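Local coordinates for protein uricase (PDB 2YZC) that catalyses the oxidation of uric acid to 5-hydroxyisourate, which is further processed to (S)-allantoin, at residues I146-E151 / W190-V195; T84-L89 / E131-V136; G106-Q111 / A135-S140; D200-S205 / E235-I240. All blocks are in the same frame, centred on the assembly; numbering follows the deposited sequence.

How the contacts relate
Contact 2 is the first to open. It closes the loop from the start of helix 85-99 to strand 131-140. Contact 3 opens inside that loop, at 106-111, and ends on the same strand, sharing A135 and V136 with contact 2. A short turn then leads into strand 143-157, where contact 1 opens; it closes on 190-195. Contact 4 follows in series, joining helix 199-216 to the end of helix 222-236. Contacts 1 and 3 pair strands of one antiparallel sheet, while contact 2 lays a helix on it. Strands 131-140 and 143-157 are neighbours, so V147 O lies 2.8 Å from V136 N. R133 of contact 2 reaches D200 of contact 4.

Contact 1. Residues I146-E151 / W190-V195; sequences IVAGIE and WRYNTV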
loop_
_atom_site.group_PDB
_atom_site.type_symbol
_atom_site.label_atom_id
_atom_site.label_comp_id
_atom_site.label_asym_id
_atom_site.label_seq_id
_atom_site.Cartn_x
_atom_site.Cartn_y
_atom_site.Cartn_z
ATOM N N ILE A 146 -6.850 -12.663 -26.297
ATOM C CA ILE A 146 -5.891 -12.701 -25.200
ATOM C C ILE A 146 -4.896 -11.545 -25.219
ATOM O O ILE A 146 -4.303 -11.224 -26.260
ATOM C CB ILE A 146 -5.077 -14.011 -25.221
ATOM C CG1 ILE A 146 -6.012 -15.208 -25.058
ATOM C CG2 ILE A 146 -4.031 -13.993 -24.118
ATOM C CD1 ILE A 146 -5.313 -16.545 -25.214
ATOM N N VAL A 147 -4.722 -10.930 -24.052
ATOM C CA VAL A 147 -3.781 -9.832 -23.863
ATOM C C VAL A 147 -2.825 -10.242 -22.747
ATOM O O VAL A 147 -3.259 -10.510 -21.626
ATOM C CB VAL A 147 -4.504 -8.522 -23.443
ATOM C CG1 VAL A 147 -3.488 -7.484 -22.953
ATOM C CG2 VAL A 147 -5.297 -7.960 -24.619
ATOM N N ALA A 148 -1.533 -10.315 -23.058
ATOM C CA ALA A 148 -0.531 -10.664 -22.056
ATOM C C ALA A 148 0.192 -9.376 -21.698
ATOM O O ALA A 148 0.135 -8.405 -22.445
ATOM C CB ALA A 148 0.460 -11.690 -22.617
ATOM N N GLY A 149 0.863 -9.350 -20.555
ATOM C CA GLY A 149 1.556 -8.135 -20.192
ATOM C C GLY A 149 2.578 -8.309 -19.095
ATOM O O GLY A 149 2.774 -9.401 -18.561
ATOM N N ILE A 150 3.240 -7.209 -18.773
ATOM C CA ILE A 150 4.241 -7.205 -17.725
ATOM C C ILE A 150 4.055 -5.912 -16.951
ATOM O O ILE A 150 3.648 -4.893 -17.513
ATOM C CB ILE A 150 5.666 -7.270 -18.318
ATOM C CG1 ILE A 150 6.700 -7.383 -17.193
ATOM C CG2 ILE A 150 5.934 -6.036 -19.164
ATOM C CD1 ILE A 150 8.105 -7.667 -17.690
ATOM N N GLU A 151 4.321 -5.956 -15.654
ATOM C CA GLU A 151 4.192 -4.765 -14.836
ATOM C C GLU A 151 5.157 -4.847 -13.666
ATOM O O GLU A 151 5.723 -5.907 -13.396
ATOM C CB GLU A 151 2.749 -4.613 -14.334
ATOM C CG GLU A 151 2.249 -5.744 -13.452
ATOM C CD GLU A 151 0.741 -5.688 -13.243
ATOM O OE1 GLU A 151 0.232 -6.360 -12.318
ATOM O OE2 GLU A 151 0.062 -4.977 -14.012
ATOM N N TRP A 190 0.129 -6.502 -24.559
ATOM C CA TRP A 190 0.032 -6.772 -25.986
ATOM C C TRP A 190 -1.070 -7.784 -26.297
ATOM O O TRP A 190 -1.287 -8.755 -25.558
ATOM C CB TRP A 190 1.401 -7.235 -26.516
ATOM C CG TRP A 190 2.001 -8.412 -25.791
ATOM C CD1 TRP A 190 1.902 -9.726 -26.143
ATOM C CD2 TRP A 190 2.810 -8.376 -24.604
ATOM N NE1 TRP A 190 2.601 -10.511 -25.258
ATOM C CE2 TRP A 190 3.168 -9.710 -24.303
ATOM C CE3 TRP A 190 3.268 -7.349 -23.769
ATOM C CZ2 TRP A 190 3.965 -10.046 -23.201
ATOM C CZ3 TRP A 190 4.064 -7.684 -22.668
ATOM C CH2 TRP A 190 4.402 -9.022 -22.398
ATOM N N ARG A 191 -1.784 -7.532 -27.388
ATOM C CA ARG A 191 -2.887 -8.386 -27.801
ATOM C C ARG A 191 -2.486 -9.340 -28.919
ATOM O O ARG A 191 -1.956 -8.919 -29.945
ATOM C CB ARG A 191 -4.064 -7.528 -28.267
ATOM C CG ARG A 191 -5.274 -8.335 -28.744
ATOM C CD ARG A 191 -6.462 -7.425 -29.036
ATOM N NE ARG A 191 -6.262 -6.589 -30.217
ATOM C CZ ARG A 191 -6.338 -7.035 -31.470
ATOM N NH1 ARG A 191 -6.607 -8.312 -31.708
ATOM N NH2 ARG A 191 -6.155 -6.205 -32.487
ATOM N N TYR A 192 -2.745 -10.628 -28.711
ATOM C CA TYR A 192 -2.426 -11.637 -29.705
ATOM C C TYR A 192 -3.564 -11.706 -30.716
ATOM O O TYR A 192 -4.724 -11.511 -30.362
ATOM C CB TYR A 192 -2.253 -13.000 -29.034
ATOM C CG TYR A 192 -1.060 -13.079 -28.106
ATOM C CD1 TYR A 192 0.231 -12.853 -28.581
ATOM C CD2 TYR A 192 -1.216 -13.398 -26.757
ATOM C CE1 TYR A 192 1.340 -12.947 -27.742
ATOM C CE2 TYR A 192 -0.113 -13.497 -25.906
ATOM C CZ TYR A 192 1.160 -13.271 -26.408
ATOM O OH TYR A 192 2.255 -13.375 -25.585
ATOM N N ASN A 193 -3.236 -11.975 -31.976
ATOM C CA ASN A 193 -4.270 -12.079 -33.000
ATOM C C ASN A 193 -4.671 -13.538 -33.211
ATOM O O ASN A 193 -5.435 -13.862 -34.122
ATOM C CB ASN A 193 -3.792 -11.449 -34.317
ATOM C CG ASN A 193 -2.410 -11.910 -34.727
ATOM O OD1 ASN A 193 -1.598 -11.110 -35.201
ATOM N ND2 ASN A 193 -2.136 -13.195 -34.567
ATOM N N THR A 194 -4.154 -14.409 -32.345
ATOM C CA THR A 194 -4.441 -15.839 -32.399
ATOM C C THR A 194 -4.130 -16.470 -31.046
ATOM O O THR A 194 -3.280 -15.970 -30.314
ATOM C CB THR A 194 -3.579 -16.548 -33.457
ATOM O OG1 THR A 194 -3.820 -17.959 -33.397
ATOM C CG2 THR A 194 -2.096 -16.288 -33.203
ATOM N N VAL A 195 -4.807 -17.567 -30.717
ATOM C CA VAL A 195 -4.559 -18.236 -29.445
ATOM C C VAL A 195 -3.491 -19.324 -29.562
ATOM O O VAL A 195 -3.123 -19.937 -28.564
ATOM C CB VAL A 195 -5.848 -18.868 -28.855
ATOM C CG1 VAL A 195 -6.902 -17.791 -28.639
ATOM C CG2 VAL A 195 -6.372 -19.956 -29.778
HETATM O O HOH W 1 -6.117 -13.722 -28.957
#
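A148 and W190 form an antiparallel hydrogen-bonded pair, on strands whose directions differ by 146°. W190 N donates to A148 O at 2.8 Å, and A148 N donates back to W190 O at 3.0 Å. Next along, Y192 N gives a nearly straight bond to I146 O. A water joins I146 N to Y192 O. The W190 indole is folded back over the partner strand. Its CG sits between the backbone N and the carbonyl carbon (chi1 55°). One ring face covers A148 O and G149 CA, the latter a CH-pi contact 3.9 Å from the centroid of the six-membered ring. The indole NE1 donates in its ring plane to Y192 OH at 2.9 Å. A148 CB packs against both aromatic side chains, 3.8 Å from W190 CE2 and the same from Y192 CE2. Helix 199-216 covers this face of the antiparallel sheet of a tunnelling fold (T-fold): its V206 touches W190 and its V202 touches Y192. An alanine in place of W190 would probably leave Y192 OH without its indole donor and open a gap above G149. V147 and R191 form the non-hydrogen-bonded pair on the other face, with V147 CG2 3.9 Å from R191 CB. The R191 guanidinium leads away from strand 143-157 to a salt bridge with E242. Near the end of the contact, I146 CD1 meets V195 CG1 at 4.0 Å.

Contact 2. Residues T84-L89 / E131-V136; sequences TTEEFL and EVRTAV
E86 and R133 meet at about a right angle, with the carboxylate and guanidinium planes 68° apart. R133 runs out extended from the strand. The E86 chain bends at its second torsion (chi2 93°), which turns CD out of line with the start of the chain. Both carboxylate oxygens face R133 NH2, OE1 at 3.0 Å and OE2 at 3.3 Å. They form a salt bridge, but each hydrogen bond is weak. OE2 lies at the edge of the guanidinium, in its plane. A water in the guanidinium plane accepts from R133 NE at 2.8 Å and donates to E86 OE2 and T134 O, tying the charged pair to the strand backbone. R133 NH1 makes a second salt bridge, to D200 of helix 199-216. An alanine at E86 would probably leave the water without its carboxylate acceptor and R133 NH2 without this charged mate. Beside the charges, A135 CB points at the helix and is met by three side chains. E86 CG and L89 CD1 each come within 3.9 Å of it, and T85 CG2 lies at 4.2 Å. T84 is the N-cap of this helix, its OG1 accepting from E87 N. The helix runs at 28° to the strand, with the axes 8.6 Å apart. A helix laid along one face of an antiparallel sheet is characteristic of the tunnelling fold (T-fold) of uricase.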
loop_
_atom_site.group_PDB
_atom_site.type_symbol
_atom_site.label_atom_id
_atom_site.label_comp_id
_atom_site.label_asym_id
_atom_site.label_seq_id
_atom_site.Cartn_x
_atom_site.Cartn_y
_atom_site.Cartn_z
ATOM N N THR A 84 0.493 -23.289 -19.209
ATOM C CA THR A 84 0.755 -21.865 -19.052
ATOM C C THR A 84 -0.461 -21.201 -18.427
ATOM O O THR A 84 -1.534 -21.797 -18.347
ATOM C CB THR A 84 1.008 -21.180 -20.413
ATOM O OG1 THR A 84 -0.160 -21.320 -21.229
ATOM C CG2 THR A 84 2.204 -21.811 -21.133
ATOM N N THR A 85 -0.279 -19.962 -17.990
ATOM C CA THR A 85 -1.355 -19.196 -17.384
ATOM C C THR A 85 -2.457 -18.942 -18.414
ATOM O O THR A 85 -3.644 -19.071 -18.111
ATOM C CB THR A 85 -0.820 -17.856 -16.852
ATOM O OG1 THR A 85 0.159 -18.113 -15.838
ATOM C CG2 THR A 85 -1.944 -17.014 -16.272
ATOM N N GLU A 86 -2.069 -18.586 -19.634
ATOM C CA GLU A 86 -3.061 -18.329 -20.671
ATOM C C GLU A 86 -3.907 -19.566 -20.970
ATOM O O GLU A 86 -5.119 -19.466 -21.159
ATOM C CB GLU A 86 -2.383 -17.825 -21.951
ATOM C CG GLU A 86 -1.795 -16.432 -21.808
ATOM C CD GLU A 86 -0.324 -16.430 -21.407
ATOM O OE1 GLU A 86 0.109 -17.332 -20.655
ATOM O OE2 GLU A 86 0.401 -15.507 -21.844
ATOM N N GLU A 87 -3.281 -20.734 -21.012
ATOM C CA GLU A 87 -4.024 -21.957 -21.285
ATOM C C GLU A 87 -4.957 -22.312 -20.131
ATOM O O GLU A 87 -6.012 -22.912 -20.335
ATOM C CB GLU A 87 -3.050 -23.097 -21.585
ATOM C CG GLU A 87 -2.330 -22.883 -22.910
ATOM C CD GLU A 87 -1.147 -23.800 -23.098
ATOM O OE1 GLU A 87 -1.355 -25.019 -23.271
ATOM O OE2 GLU A 87 -0.005 -23.296 -23.066
ATOM N N PHE A 88 -4.577 -21.927 -18.919
ATOM C CA PHE A 88 -5.419 -22.187 -17.758
ATOM C C PHE A 88 -6.671 -21.325 -17.895
ATOM O O PHE A 88 -7.789 -21.795 -17.686
ATOM C CB PHE A 88 -4.683 -21.821 -16.466
ATOM C CG PHE A 88 -5.459 -22.132 -15.212
ATOM C CD1 PHE A 88 -5.892 -23.431 -14.947
ATOM C CD2 PHE A 88 -5.738 -21.132 -14.285
ATOM C CE1 PHE A 88 -6.593 -23.730 -13.771
ATOM C CE2 PHE A 88 -6.436 -21.418 -13.107
ATOM C CZ PHE A 88 -6.863 -22.723 -12.850
ATOM N N LEU A 89 -6.481 -20.058 -18.258
ATOM C CA LEU A 89 -7.611 -19.153 -18.409
ATOM C C LEU A 89 -8.535 -19.611 -19.539
ATOM O O LEU A 89 -9.761 -19.504 -19.430
ATOM C CB LEU A 89 -7.120 -17.725 -18.679
ATOM C CG LEU A 89 -6.294 -17.046 -17.579
ATOM C CD1 LEU A 89 -5.886 -15.655 -18.044
ATOM C CD2 LEU A 89 -7.099 -16.962 -16.288
ATOM N N GLU A 131 9.228 -8.325 -11.249
ATOM C CA GLU A 131 8.226 -8.128 -12.285
ATOM C C GLU A 131 7.063 -9.074 -12.039
ATOM O O GLU A 131 7.214 -10.089 -11.368
ATOM C CB GLU A 131 8.808 -8.406 -13.671
ATOM C CG GLU A 131 9.107 -9.872 -13.921
ATOM C CD GLU A 131 9.912 -10.097 -15.180
ATOM O OE1 GLU A 131 11.030 -9.540 -15.277
ATOM O OE2 GLU A 131 9.429 -10.831 -16.070
ATOM N N VAL A 132 5.907 -8.722 -12.587
ATOM C CA VAL A 132 4.710 -9.534 -12.475
ATOM C C VAL A 132 4.174 -9.687 -13.890
ATOM O O VAL A 132 4.092 -8.710 -14.644
ATOM C CB VAL A 132 3.636 -8.862 -11.600
ATOM C CG1 VAL A 132 2.352 -9.680 -11.638
ATOM C CG2 VAL A 132 4.134 -8.750 -10.152
ATOM N N ARG A 133 3.831 -10.919 -14.248
ATOM C CA ARG A 133 3.298 -11.222 -15.569
ATOM C C ARG A 133 1.775 -11.261 -15.493
ATOM O O ARG A 133 1.207 -11.752 -14.513
ATOM C CB ARG A 133 3.854 -12.566 -16.042
ATOM C CG ARG A 133 3.217 -13.135 -17.305
ATOM C CD ARG A 133 3.954 -14.398 -17.728
ATOM N NE ARG A 133 3.277 -15.104 -18.809
ATOM C CZ ARG A 133 3.716 -16.235 -19.354
ATOM N NH1 ARG A 133 4.843 -16.789 -18.921
ATOM N NH2 ARG A 133 3.018 -16.824 -20.317
ATOM N N THR A 134 1.116 -10.738 -16.524
ATOM C CA THR A 134 -0.335 -10.713 -16.544
ATOM C C THR A 134 -0.905 -11.329 -17.815
ATOM O O THR A 134 -0.235 -11.402 -18.844
ATOM C CB THR A 134 -0.873 -9.267 -16.439
ATOM O OG1 THR A 134 -0.517 -8.534 -17.620
ATOM C CG2 THR A 134 -0.286 -8.564 -15.224
ATOM N N ALA A 135 -2.153 -11.773 -17.727
ATOM C CA ALA A 135 -2.848 -12.350 -18.868
ATOM C C ALA A 135 -4.330 -12.071 -18.677
ATOM O O ALA A 135 -4.856 -12.169 -17.568
ATOM C CB ALA A 135 -2.594 -13.860 -18.954
ATOM N N VAL A 136 -4.995 -11.698 -19.763
ATOM C CA VAL A 136 -6.418 -11.414 -19.725
ATOM C C VAL A 136 -7.036 -12.083 -20.931
ATOM O O VAL A 136 -6.542 -11.935 -22.051
ATOM C CB VAL A 136 -6.717 -9.897 -19.820
ATOM C CG1 VAL A 136 -8.218 -9.674 -19.950
ATOM C CG2 VAL A 136 -6.187 -9.172 -18.585
HETATM O O HOH W 2 0.899 -13.828 -19.724
#

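Contact 3. Residues G106-Q111 / A135-S140; sequences GRWAAQ and AVLEIS
V136 CG1 lies over the centre of the R107 guanidinium, 3.4 Å from CZ, so the charged group lies flat on a methyl. R107 NH1 donates to E138 OE1 at 2.7 Å in a salt bridge, the closest side-chain contact between these antiparallel strands. The acceptor lies in the guanidinium plane but is met from above the carboxylate plane. The two planes stand 83° apart. E138 OE1 is also bridged by R49, and R107 NH1 also reaches I294 O. R107, V136 and A109 on this face are partly exposed, while E138 is buried. The opposite face is buried under helix 85-99 but meets more loosely across the strands. W108 CZ3 touches I139 CD1 at 3.7 Å, while W108 CE3 stays 4.1 Å from L137 CD2. G106 leaves room for the indole: a CB there would clash with W108 CH2. At the A110 and A135 end two methyls line this face, and T85 of the helix packs on A110. Between the two faces, the backbones join in three hydrogen-bonded pairs, G106 with I139, W108 with L137 and A110 with A135. Strands 103-117 and 131-140 are thus paired inside the T-fold sheet, with helix 85-99 over their W108 face.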
loop_
_atom_site.group_PDB
_atom_site.type_symbol
_atom_site.label_atom_id
_atom_site.label_comp_id
_atom_site.label_asym_id
_atom_site.label_seq_id
_atom_site.Cartn_x
_atom_site.Cartn_y
_atom_site.Cartn_z
ATOM N N GLY A 106 -17.246 -13.620 -21.196
ATOM C CA GLY A 106 -16.715 -13.245 -19.901
ATOM C C GLY A 106 -15.307 -12.707 -19.995
ATOM O O GLY A 106 -14.782 -12.476 -21.085
ATOM N N ARG A 107 -14.692 -12.510 -18.836
ATOM C CA ARG A 107 -13.338 -11.993 -18.766
ATOM C C ARG A 107 -12.612 -12.741 -17.650
ATOM O O ARG A 107 -13.046 -12.733 -16.499
ATOM C CB ARG A 107 -13.371 -10.490 -18.461
ATOM C CG ARG A 107 -12.005 -9.813 -18.433
ATOM C CD ARG A 107 -12.132 -8.365 -17.970
ATOM N NE ARG A 107 -10.839 -7.684 -17.888
ATOM C CZ ARG A 107 -10.221 -7.095 -18.912
ATOM N NH1 ARG A 107 -10.768 -7.087 -20.125
ATOM N NH2 ARG A 107 -9.043 -6.510 -18.720
ATOM N N TRP A 108 -11.527 -13.413 -18.004
ATOM C CA TRP A 108 -10.746 -14.156 -17.028
ATOM C C TRP A 108 -9.346 -13.576 -17.068
ATOM O O TRP A 108 -8.754 -13.420 -18.139
ATOM C CB TRP A 108 -10.750 -15.644 -17.380
ATOM C CG TRP A 108 -12.130 -16.226 -17.266
ATOM C CD1 TRP A 108 -12.704 -16.767 -16.146
ATOM C CD2 TRP A 108 -13.150 -16.208 -18.270
ATOM N NE1 TRP A 108 -14.023 -17.081 -16.393
ATOM C CE2 TRP A 108 -14.321 -16.747 -17.689
ATOM C CE3 TRP A 108 -13.191 -15.784 -19.606
ATOM C CZ2 TRP A 108 -15.522 -16.872 -18.400
ATOM C CZ3 TRP A 108 -14.386 -15.908 -20.309
ATOM C CH2 TRP A 108 -15.532 -16.448 -19.703
ATOM N N ALA A 109 -8.821 -13.243 -15.895
ATOM C CA ALA A 109 -7.502 -12.642 -15.823
ATOM C C ALA A 109 -6.658 -13.238 -14.717
ATOM O O ALA A 109 -7.168 -13.866 -13.782
ATOM C CB ALA A 109 -7.635 -11.136 -15.629
ATOM N N ALA A 110 -5.353 -13.040 -14.827
ATOM C CA ALA A 110 -4.451 -13.563 -13.823
ATOM C C ALA A 110 -3.125 -12.843 -13.800
ATOM O O ALA A 110 -2.660 -12.312 -14.810
ATOM C CB ALA A 110 -4.211 -15.055 -14.054
ATOM N N GLN A 111 -2.548 -12.804 -12.611
ATOM C CA GLN A 111 -1.235 -12.241 -12.404
ATOM C C GLN A 111 -0.441 -13.504 -12.107
ATOM O O GLN A 111 -0.952 -14.417 -11.451
ATOM C CB GLN A 111 -1.221 -11.307 -11.194
ATOM C CG GLN A 111 -1.821 -9.938 -11.472
ATOM C CD GLN A 111 -1.926 -9.088 -10.222
ATOM O OE1 GLN A 111 -1.829 -7.861 -10.280
ATOM N NE2 GLN A 111 -2.138 -9.733 -9.089
ATOM N N ALA A 135 -2.153 -11.773 -17.727
ATOM C CA ALA A 135 -2.848 -12.350 -18.868
ATOM C C ALA A 135 -4.330 -12.071 -18.677
ATOM O O ALA A 135 -4.856 -12.169 -17.568
ATOM C CB ALA A 135 -2.594 -13.860 -18.954
ATOM N N VAL A 136 -4.995 -11.698 -19.763
ATOM C CA VAL A 136 -6.418 -11.414 -19.725
ATOM C C VAL A 136 -7.036 -12.083 -20.931
ATOM O O VAL A 136 -6.542 -11.935 -22.051
ATOM C CB VAL A 136 -6.717 -9.897 -19.820
ATOM C CG1 VAL A 136 -8.218 -9.674 -19.950
ATOM C CG2 VAL A 136 -6.187 -9.172 -18.585
ATOM N N LEU A 137 -8.099 -12.837 -20.694
ATOM C CA LEU A 137 -8.813 -13.507 -21.769
ATOM C C LEU A 137 -10.236 -12.992 -21.767
ATOM O O LEU A 137 -10.855 -12.876 -20.710
ATOM C CB LEU A 137 -8.848 -15.031 -21.551
ATOM C CG LEU A 137 -9.935 -15.771 -22.354
ATOM C CD1 LEU A 137 -9.572 -15.793 -23.835
ATOM C CD2 LEU A 137 -10.095 -17.199 -21.832
ATOM N N GLU A 138 -10.747 -12.643 -22.941
ATOM C CA GLU A 138 -12.131 -12.225 -23.041
ATOM C C GLU A 138 -12.764 -13.079 -24.120
ATOM O O GLU A 138 -12.202 -13.244 -25.201
ATOM C CB GLU A 138 -12.271 -10.738 -23.394
ATOM C CG GLU A 138 -12.250 -9.814 -22.179
ATOM C CD GLU A 138 -12.972 -8.490 -22.411
ATOM O OE1 GLU A 138 -12.974 -7.642 -21.489
ATOM O OE2 GLU A 138 -13.543 -8.294 -23.509
ATOM N N ILE A 139 -13.918 -13.653 -23.808
ATOM C CA ILE A 139 -14.637 -14.479 -24.764
ATOM C C ILE A 139 -15.925 -13.762 -25.131
ATOM O O ILE A 139 -16.644 -13.261 -24.262
ATOM C CB ILE A 139 -15.002 -15.869 -24.186
ATOM C CG1 ILE A 139 -13.736 -16.705 -23.978
ATOM C CG2 ILE A 139 -15.942 -16.601 -25.144
ATOM C CD1 ILE A 139 -14.000 -18.068 -23.335
ATOM N N SER A 140 -16.195 -13.702 -26.428
ATOM C CA SER A 140 -17.397 -13.078 -26.946
ATOM C C SER A 140 -17.856 -14.035 -28.034
ATOM O O SER A 140 -17.317 -14.030 -29.140
ATOM C CB SER A 140 -17.077 -11.708 -27.541
ATOM O OG SER A 140 -18.252 -11.069 -28.008
#

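Contact 4. Residues D200-S205 / E235-I240; sequences DAVYAS and ETHPEI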
loop_
_atom_site.group_PDB
_atom_site.type_symbol
_atom_site.label_atom_id
_atom_site.label_comp_id
_atom_site.label_asym_id
_atom_site.label_seq_id
_atom_site.Cartn_x
_atom_site.Cartn_y
_atom_site.Cartn_z
ATOM N N ASP A 200 4.816 -18.817 -23.057
ATOM C CA ASP A 200 6.014 -18.574 -22.256
ATOM C C ASP A 200 7.168 -18.027 -23.101
ATOM O O ASP A 200 7.861 -17.099 -22.688
ATOM C CB ASP A 200 6.477 -19.857 -21.557
ATOM C CG ASP A 200 5.583 -20.249 -20.391
ATOM O OD1 ASP A 200 4.715 -19.443 -19.988
ATOM O OD2 ASP A 200 5.761 -21.372 -19.871
ATOM N N ALA A 201 7.377 -18.602 -24.282
ATOM C CA ALA A 201 8.466 -18.158 -25.146
ATOM C C ALA A 201 8.268 -16.724 -25.628
ATOM O O ALA A 201 9.218 -15.940 -25.671
ATOM C CB ALA A 201 8.615 -19.100 -26.343
ATOM N N VAL A 202 7.039 -16.375 -25.990
ATOM C CA VAL A 202 6.774 -15.019 -26.455
ATOM C C VAL A 202 6.908 -14.022 -25.307
ATOM O O VAL A 202 7.475 -12.946 -25.482
ATOM C CB VAL A 202 5.376 -14.911 -27.099
ATOM C CG1 VAL A 202 5.072 -13.461 -27.465
ATOM C CG2 VAL A 202 5.327 -15.783 -28.348
ATOM N N TYR A 203 6.402 -14.369 -24.125
ATOM C CA TYR A 203 6.538 -13.451 -22.995
ATOM C C TYR A 203 8.017 -13.157 -22.749
ATOM O O TYR A 203 8.406 -12.003 -22.574
ATOM C CB TYR A 203 5.906 -14.035 -21.725
ATOM C CG TYR A 203 6.195 -13.222 -20.479
ATOM C CD1 TYR A 203 7.314 -13.489 -19.690
ATOM C CD2 TYR A 203 5.358 -12.174 -20.099
ATOM C CE1 TYR A 203 7.590 -12.730 -18.547
ATOM C CE2 TYR A 203 5.626 -11.411 -18.966
ATOM C CZ TYR A 203 6.740 -11.695 -18.194
ATOM O OH TYR A 203 6.990 -10.954 -17.058
ATOM N N ALA A 204 8.846 -14.198 -22.749
ATOM C CA ALA A 204 10.278 -14.020 -22.520
ATOM C C ALA A 204 10.902 -13.152 -23.607
ATOM O O ALA A 204 11.724 -12.279 -23.327
ATOM C CB ALA A 204 10.978 -15.376 -22.465
ATOM N N SER A 205 10.513 -13.392 -24.854
ATOM C CA SER A 205 11.048 -12.617 -25.962
ATOM C C SER A 205 10.626 -11.156 -25.871
ATOM O O SER A 205 11.445 -10.252 -26.059
ATOM C CB SER A 205 10.571 -13.193 -27.296
ATOM O OG SER A 205 10.920 -12.320 -28.355
ATOM N N GLU A 235 7.472 -5.868 -34.800
ATOM C CA GLU A 235 8.304 -6.326 -35.908
ATOM C C GLU A 235 8.815 -7.747 -35.709
ATOM O O GLU A 235 9.066 -8.468 -36.677
ATOM C CB GLU A 235 9.494 -5.383 -36.106
ATOM C CG GLU A 235 9.123 -4.043 -36.717
ATOM C CD GLU A 235 10.323 -3.138 -36.899
ATOM O OE1 GLU A 235 10.177 -2.076 -37.542
ATOM O OE2 GLU A 235 11.411 -3.485 -36.396
ATOM N N THR A 236 8.955 -8.154 -34.453
ATOM C CA THR A 236 9.465 -9.482 -34.142
ATOM C C THR A 236 8.398 -10.569 -34.022
ATOM O O THR A 236 8.659 -11.733 -34.332
ATOM C CB THR A 236 10.276 -9.455 -32.826
ATOM O OG1 THR A 236 11.335 -8.493 -32.935
ATOM C CG2 THR A 236 10.873 -10.827 -32.531
ATOM N N HIS A 237 7.199 -10.201 -33.583
ATOM C CA HIS A 237 6.153 -11.199 -33.394
ATOM C C HIS A 237 4.883 -11.031 -34.214
ATOM O O HIS A 237 4.033 -10.210 -33.892
ATOM C CB HIS A 237 5.790 -11.281 -31.911
ATOM C CG HIS A 237 6.893 -11.820 -31.058
ATOM N ND1 HIS A 237 7.820 -11.009 -30.439
ATOM C CD2 HIS A 237 7.242 -13.091 -30.754
ATOM C CE1 HIS A 237 8.693 -11.759 -29.791
ATOM N NE2 HIS A 237 8.364 -13.027 -29.967
ATOM N N PRO A 238 4.733 -11.840 -35.275
ATOM C CA PRO A 238 3.567 -11.805 -36.165
ATOM C C PRO A 238 2.248 -12.045 -35.431
ATOM O O PRO A 238 1.197 -11.576 -35.865
ATOM C CB PRO A 238 3.868 -12.914 -37.174
ATOM C CG PRO A 238 5.364 -12.934 -37.223
ATOM C CD PRO A 238 5.723 -12.821 -35.758
ATOM N N GLU A 239 2.305 -12.775 -34.319
ATOM C CA GLU A 239 1.097 -13.069 -33.560
ATOM C C GLU A 239 0.589 -11.900 -32.722
ATOM O O GLU A 239 -0.473 -11.996 -32.109
ATOM C CB GLU A 239 1.304 -14.292 -32.656
ATOM C CG GLU A 239 2.632 -14.330 -31.923
ATOM C CD GLU A 239 3.764 -14.796 -32.818
ATOM O OE1 GLU A 239 3.673 -15.930 -33.340
ATOM O OE2 GLU A 239 4.738 -14.034 -33.000
ATOM N N ILE A 240 1.341 -10.805 -32.690
ATOM C CA ILE A 240 0.922 -9.639 -31.921
ATOM C C ILE A 240 0.390 -8.537 -32.835
ATOM O O ILE A 240 1.061 -8.121 -33.776
ATOM C CB ILE A 240 2.092 -9.080 -31.068
ATOM C CG1 ILE A 240 2.539 -10.137 -30.047
ATOM C CG2 ILE A 240 1.656 -7.796 -30.369
ATOM C CD1 ILE A 240 3.718 -9.705 -29.157
#
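Over one face of the H237 imidazole lies V202 CG1, a CH-pi contact 4.2 Å from the ring centroid and 22° off the ring normal. The two side chains run past one another in opposing senses. V202 CG1 is anti to the backbone N (chi1 175°), which carries this methyl toward the ring. The same methyl also meets I240 CD1 at 4.3 Å. S205 OG is modelled at the ring edge, but too close to it, and the imidazole is probably turned over, so that polar contact is doubtful. T236 adds a marginal contact, its CG2 4.4 Å from S205 OG. The contact packs helix 199-216 against the place where helix 222-236 ends and strand 240-254 of the T-fold sheet begins. H237 is the first residue to leave the helix. It starts a type I beta turn, closed by I240 N donating to H237 O at 3.0 Å. This turn places the imidazole and I240 beside V202. V202 and S205 lie about one turn apart on helix 199-216, which turns both toward H237; S205 N bonds to A201 O at 3.0 Å within it. Farther out, L209 packs on H237, and W190 and Y192 of the sheet pack on I240. A backbone bond from N193 to E239 ties the turn to the end of strand 182-192.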